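Local coordinates for protein type VI secretion system component (Escherichia coli O6, PDB 2P5Z) that is a component of the type VI secretion system, structurally similar to T4 phage tail proteins gp27 and gp5, and probably forms part of a trimeric hub-like assembly, at residues 49-53 with 54-58; 337-340 with 341-345. All blocks are in the same frame, centred on the assembly; numbering follows the deposited sequence.

Contact 1: 49-53 with 54-58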
ATOM      1  N   PHE A  49     -26.768  18.021   2.401  1.00 42.22           N
ATOM      2  CA  PHE A  49     -27.856  18.943   2.629  1.00 42.17           C
ATOM      3  C   PHE A  49     -28.687  19.203   1.382  1.00 42.64           C
ATOM      4  O   PHE A  49     -28.239  18.961   0.251  1.00 40.04           O
ATOM      5  CB  PHE A  49     -27.371  20.250   3.290  1.00 41.69           C
ATOM      6  CG  PHE A  49     -26.500  21.132   2.418  1.00 42.59           C
ATOM      7  CD1 PHE A  49     -27.058  22.167   1.668  1.00 37.97           C
ATOM      8  CD2 PHE A  49     -25.105  20.984   2.428  1.00 41.26           C
ATOM      9  CE1 PHE A  49     -26.250  23.020   0.897  1.00 41.15           C
ATOM     10  CE2 PHE A  49     -24.293  21.824   1.660  1.00 42.55           C
ATOM     11  CZ  PHE A  49     -24.869  22.857   0.899  1.00 40.66           C
ATOM     12  N   THR A  50     -29.906  19.688   1.590  1.00 40.83           N
ATOM     13  CA  THR A  50     -30.718  20.114   0.457  1.00 42.77           C
ATOM     14  C   THR A  50     -30.879  21.604   0.513  1.00 41.96           C
ATOM     15  O   THR A  50     -30.744  22.211   1.586  1.00 37.52           O
ATOM     16  CB  THR A  50     -32.094  19.427   0.402  1.00 44.88           C
ATOM     17  OG1 THR A  50     -32.725  19.512   1.692  1.00 46.62           O
ATOM     18  CG2 THR A  50     -31.923  17.964   0.020  1.00 40.94           C
ATOM     19  N   SER A  51     -31.125  22.186  -0.658  1.00 41.00           N
ATOM     20  CA  SER A  51     -31.306  23.624  -0.790  1.00 46.84           C
ATOM     21  C   SER A  51     -32.259  23.961  -1.949  1.00 50.06           C
ATOM     22  O   SER A  51     -32.325  23.239  -2.950  1.00 49.96           O
ATOM     23  CB  SER A  51     -29.962  24.304  -1.021  1.00 45.34           C
ATOM     24  OG  SER A  51     -30.122  25.708  -1.178  1.00 46.50           O
ATOM     25  N   SER A  52     -32.973  25.076  -1.811  1.00 50.97           N
ATOM     26  CA  SER A  52     -33.838  25.605  -2.878  1.00 52.43           C
ATOM     27  C   SER A  52     -33.002  26.122  -4.043  1.00 48.44           C
ATOM     28  O   SER A  52     -33.456  26.166  -5.184  1.00 48.10           O
ATOM     29  CB  SER A  52     -34.696  26.746  -2.341  1.00 53.36           C
ATOM     30  OG  SER A  52     -34.891  26.593  -0.946  1.00 61.28           O
ATOM     31  N   ASP A  53     -31.777  26.527  -3.737  1.00 47.42           N
ATOM     32  CA  ASP A  53     -30.830  26.956  -4.755  1.00 47.33           C
ATOM     33  C   ASP A  53     -30.284  25.726  -5.518  1.00 47.85           C
ATOM     34  O   ASP A  53     -29.573  24.886  -4.967  1.00 50.75           O
ATOM     35  CB  ASP A  53     -29.727  27.735  -4.063  1.00 43.15           C
ATOM     36  CG  ASP A  53     -28.777  28.395  -5.015  1.00 45.41           C
ATOM     37  OD1 ASP A  53     -28.715  28.022  -6.217  1.00 45.24           O
ATOM     38  OD2 ASP A  53     -28.062  29.302  -4.532  1.00 43.31           O
ATOM     39  N   LYS A  54     -30.635  25.641  -6.791  1.00 47.44           N
ATOM     40  CA  LYS A  54     -30.216  24.530  -7.636  1.00 49.03           C
ATOM     41  C   LYS A  54     -28.893  24.790  -8.366  1.00 49.56           C
ATOM     42  O   LYS A  54     -28.567  24.071  -9.307  1.00 50.96           O
ATOM     43  CB  LYS A  54     -31.314  24.189  -8.648  1.00 45.76           C
ATOM     44  CG  LYS A  54     -32.680  24.063  -8.018  1.00 50.55           C
ATOM     45  CD  LYS A  54     -33.547  23.049  -8.740  1.00 55.97           C
ATOM     46  CE  LYS A  54     -33.976  23.539 -10.116  1.00 57.54           C
ATOM     47  NZ  LYS A  54     -34.566  22.409 -10.888  1.00 59.24           N
ATOM     48  N   ALA A  55     -28.140  25.801  -7.925  1.00 48.34           N
ATOM     49  CA  ALA A  55     -26.858  26.159  -8.541  1.00 44.10           C
ATOM     50  C   ALA A  55     -25.900  26.831  -7.564  1.00 44.40           C
ATOM     51  O   ALA A  55     -25.316  27.855  -7.890  1.00 46.23           O
ATOM     52  CB  ALA A  55     -27.081  27.062  -9.754  1.00 40.55           C
ATOM     53  N   ILE A  56     -25.747  26.273  -6.362  1.00 46.88           N
ATOM     54  CA  ILE A  56     -24.708  26.736  -5.447  1.00 45.96           C
ATOM     55  C   ILE A  56     -23.359  26.487  -6.115  1.00 50.38           C
ATOM     56  O   ILE A  56     -23.073  25.361  -6.552  1.00 51.26           O
ATOM     57  CB  ILE A  56     -24.746  25.999  -4.106  1.00 45.74           C
ATOM     58  CG1 ILE A  56     -26.141  26.085  -3.479  1.00 44.98           C
ATOM     59  CG2 ILE A  56     -23.698  26.565  -3.157  1.00 41.46           C
ATOM     60  CD1 ILE A  56     -26.195  25.563  -2.051  1.00 42.65           C
ATOM     61  N   ALA A  57     -22.573  27.555  -6.241  1.00 52.55           N
ATOM     62  CA  ALA A  57     -21.271  27.537  -6.909  1.00 53.26           C
ATOM     63  C   ALA A  57     -20.137  27.203  -5.918  1.00 51.84           C
ATOM     64  O   ALA A  57     -20.098  27.752  -4.821  1.00 49.92           O
ATOM     65  CB  ALA A  57     -21.024  28.893  -7.568  1.00 52.08           C
ATOM     66  N   PRO A  58     -19.205  26.309  -6.307  1.00 52.65           N
ATOM     67  CA  PRO A  58     -18.118  25.899  -5.401  1.00 52.38           C
ATOM     68  C   PRO A  58     -17.366  27.065  -4.754  1.00 53.45           C
ATOM     69  O   PRO A  58     -17.042  27.002  -3.562  1.00 51.47           O
ATOM     70  CB  PRO A  58     -17.194  25.061  -6.300  1.00 49.70           C
ATOM     71  CG  PRO A  58     -17.664  25.289  -7.691  1.00 49.92           C
ATOM     72  CD  PRO A  58     -19.123  25.611  -7.599  1.00 50.04           C
TER
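Asp53 turns its carboxylate forward over the chain that follows it, where OD1 accepts a hydrogen bond from Ala55 N at 2.9 Å with an N-H...O angle of 151°. The side chain can be followed outward from the backbone. Asp53 CB lies 4.0 Å from Ile56 CG1. With chi1 at -172°, CG stands opposite the backbone N and beside the carbonyl carbon, a direction that carries the carboxylate ahead along the chain; Asp53 CG then packs 3.8 Å from Ile56 CG1. At the tip the two oxygens divide the work. OD1 is met by Ala55 N on its anti side, with the donor 31° out of the carboxylate plane, whereas Asp53 OD2 lies 3.9 Å from Ile56 CG1 and is hydrogen-bonded to Ser26 OG, so both oxygens are held and the rotation of the group should be restricted.

Ile56 links this polar turn to Phe49 near the end of the strand. Beyond CG1, Ile56 CD1 reaches the rim of the Phe49 ring, near the ring plane and 3.9 Å from Phe49 CE1, the two side chains approaching from opposite directions. Ile56 CD1 also lies 4.0 Å from Ser51 OG. Ser51 OG accepts from Asp53 N at 3.2 Å and is also bonded to Pro27 O.

Tyr106 OH, on strand 104-111, hydrogen-bonds both Asp53 O and Ile56 N, while Lys54 NZ makes a salt bridge with Asp334 of the second subunit. Two successive turns thus take the chain out of strand 44-51: an ST turn at Ser51, then an Asx turn at Asp53, each defined by a side-chain oxygen accepting from the backbone N two residues on, at the strand's exit in the phage baseplate hub-like domain.

Contact 2: 337-340 with 341-345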
ATOM      1  N   ALA A 337     -15.862  -5.211  33.190  1.00 83.50           N
ATOM      2  CA  ALA A 337     -15.179  -4.570  34.320  1.00 80.98           C
ATOM      3  C   ALA A 337     -14.447  -3.277  33.974  1.00 79.50           C
ATOM      4  O   ALA A 337     -14.506  -2.322  34.749  1.00 81.51           O
ATOM      5  CB  ALA A 337     -14.225  -5.561  34.997  1.00 79.19           C
ATOM      6  N   VAL A 338     -13.793  -3.256  32.808  1.00 74.75           N
ATOM      7  CA  VAL A 338     -13.018  -2.101  32.336  1.00 71.42           C
ATOM      8  C   VAL A 338     -13.853  -0.843  32.171  1.00 69.88           C
ATOM      9  O   VAL A 338     -13.405   0.250  32.522  1.00 68.69           O
ATOM     10  CB  VAL A 338     -12.299  -2.378  30.992  1.00 72.32           C
ATOM     11  CG1 VAL A 338     -10.890  -2.889  31.227  1.00 73.91           C
ATOM     12  CG2 VAL A 338     -13.099  -3.347  30.114  1.00 73.27           C
ATOM     13  N   PHE A 339     -15.072  -1.009  31.661  1.00 68.19           N
ATOM     14  CA  PHE A 339     -15.989   0.107  31.437  1.00 67.92           C
ATOM     15  C   PHE A 339     -16.523   0.700  32.740  1.00 72.97           C
ATOM     16  O   PHE A 339     -16.986   1.842  32.765  1.00 73.16           O
ATOM     17  CB  PHE A 339     -17.175  -0.334  30.589  1.00 62.84           C
ATOM     18  CG  PHE A 339     -16.825  -0.718  29.184  1.00 59.43           C
ATOM     19  CD1 PHE A 339     -16.705   0.250  28.196  1.00 56.12           C
ATOM     20  CD2 PHE A 339     -16.672  -2.059  28.834  1.00 57.21           C
ATOM     21  CE1 PHE A 339     -16.407  -0.112  26.892  1.00 56.44           C
ATOM     22  CE2 PHE A 339     -16.380  -2.429  27.524  1.00 54.30           C
ATOM     23  CZ  PHE A 339     -16.245  -1.458  26.552  1.00 57.06           C
ATOM     24  N   ARG A 340     -16.484  -0.083  33.813  1.00 78.46           N
ATOM     25  CA  ARG A 340     -16.884   0.425  35.117  1.00 83.66           C
ATOM     26  C   ARG A 340     -15.736   1.194  35.778  1.00 83.08           C
ATOM     27  O   ARG A 340     -15.985   2.159  36.506  1.00 81.15           O
ATOM     28  CB  ARG A 340     -17.422  -0.698  36.013  1.00 86.74           C
ATOM     29  CG  ARG A 340     -18.745  -1.321  35.510  1.00 90.35           C
ATOM     30  CD  ARG A 340     -19.534  -2.029  36.624  1.00 90.40           C
ATOM     31  NE  ARG A 340     -18.742  -3.057  37.299  1.00 94.43           N
ATOM     32  CZ  ARG A 340     -18.702  -4.335  36.937  1.00 95.60           C
ATOM     33  NH1 ARG A 340     -19.419  -4.764  35.902  1.00 95.46           N
ATOM     34  NH2 ARG A 340     -17.945  -5.190  37.610  1.00 96.16           N
ATOM     35  N   LYS A 341     -14.493   0.779  35.497  1.00 84.08           N
ATOM     36  CA  LYS A 341     -13.287   1.480  35.984  1.00 83.02           C
ATOM     37  C   LYS A 341     -13.157   2.889  35.407  1.00 80.38           C
ATOM     38  O   LYS A 341     -12.741   3.812  36.100  1.00 81.97           O
ATOM     39  CB  LYS A 341     -12.003   0.721  35.630  1.00 86.30           C
ATOM     40  CG  LYS A 341     -11.963  -0.754  35.981  1.00 90.63           C
ATOM     41  CD  LYS A 341     -11.802  -1.015  37.463  1.00 92.54           C
ATOM     42  CE  LYS A 341     -11.787  -2.508  37.728  1.00 93.30           C
ATOM     43  NZ  LYS A 341     -11.619  -2.784  39.177  1.00 95.31           N
ATOM     44  N   GLY A 342     -13.506   3.044  34.135  1.00 76.50           N
ATOM     45  CA  GLY A 342     -13.297   4.305  33.423  1.00 72.33           C
ATOM     46  C   GLY A 342     -12.523   4.069  32.138  1.00 68.01           C
ATOM     47  O   GLY A 342     -11.533   3.334  32.119  1.00 69.31           O
ATOM     48  N   VAL A 343     -12.995   4.643  31.041  1.00 62.62           N
ATOM     49  CA  VAL A 343     -12.327   4.459  29.757  1.00 59.24           C
ATOM     50  C   VAL A 343     -12.075   5.796  29.096  1.00 55.53           C
ATOM     51  O   VAL A 343     -12.831   6.746  29.296  1.00 55.21           O
ATOM     52  CB  VAL A 343     -13.106   3.514  28.785  1.00 62.90           C
ATOM     53  CG1 VAL A 343     -13.501   2.220  29.479  1.00 61.94           C
ATOM     54  CG2 VAL A 343     -14.343   4.190  28.171  1.00 58.89           C
ATOM     55  N   LEU A 344     -10.991   5.878  28.332  1.00 53.64           N
ATOM     56  CA  LEU A 344     -10.642   7.117  27.648  1.00 49.92           C
ATOM     57  C   LEU A 344     -11.012   6.946  26.204  1.00 47.54           C
ATOM     58  O   LEU A 344     -10.528   6.027  25.553  1.00 47.87           O
ATOM     59  CB  LEU A 344      -9.146   7.398  27.772  1.00 53.29           C
ATOM     60  CG  LEU A 344      -8.497   8.682  27.217  1.00 54.92           C
ATOM     61  CD1 LEU A 344      -7.967   8.512  25.793  1.00 53.29           C
ATOM     62  CD2 LEU A 344      -9.394   9.930  27.340  1.00 54.19           C
ATOM     63  N   ILE A 345     -11.857   7.840  25.708  1.00 46.16           N
ATOM     64  CA  ILE A 345     -12.299   7.790  24.329  1.00 47.24           C
ATOM     65  C   ILE A 345     -11.192   8.272  23.418  1.00 46.71           C
ATOM     66  O   ILE A 345     -10.743   9.412  23.539  1.00 42.65           O
ATOM     67  CB  ILE A 345     -13.513   8.700  24.090  1.00 46.67           C
ATOM     68  CG1 ILE A 345     -14.617   8.433  25.128  1.00 48.96           C
ATOM     69  CG2 ILE A 345     -13.997   8.580  22.632  1.00 42.50           C
ATOM     70  CD1 ILE A 345     -15.250   7.037  25.066  1.00 47.08           C
TER
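Val343 CG1 sits 4.0 Å from Phe339 CD1 and 3.8 Å from Phe339 CA, touching both the ring, at an oblique approach, and the helix backbone. Val343 CG1 also lies 3.6 Å from Val338 O. With chi1 at -50°, CG1 is placed opposite the carbonyl carbon of Val343, on the side of its backbone N, and so reaches back to the helix.

Two i to i-4 backbone bonds set this arrangement. Lys341 N donates to Ala337 O at 3.2 Å, and Gly342 N donates to Val338 O at 3.2 Å. Lys341 also lays its aliphatic chain along the Ala337 carbonyl. Gly342 then leaves helical geometry with phi at 126°, a region accessible chiefly to glycine, and turns the chain so that Val343 faces the helix it has just left.

Farther out, Leu313 of strand 311-317 is touched by Val338, Phe339 and Val343 alike, and Lys329 NZ hydrogen-bonds Arg340 O. The geometry is that of a helix C-terminus ended by a glycine of positive phi, here a tight helix-to-strand junction leading into strand 343-353 of the hub-like domain.

In the fold
Contact 1 comes first in the chain, and contact 2 follows almost 280 residues later; their centres are 44 Å apart, with nearest atoms about 26 Å apart. The two are related through strand pairing: strand 29-38 runs antiparallel to both strand 44-51, which ends in contact 1, and strand 343-353, which begins in contact 2. Both fall in the part of the chain related to phage baseplate hub proteins. In the three-chain assembly, contact 1 meets the second subunit near the counterpart of contact 2: Lys54 and Pro58 reach its Asp334 and Tyr237, and Tyr237 packs on Val338 within one chain. No other chain touches 337-345 itself.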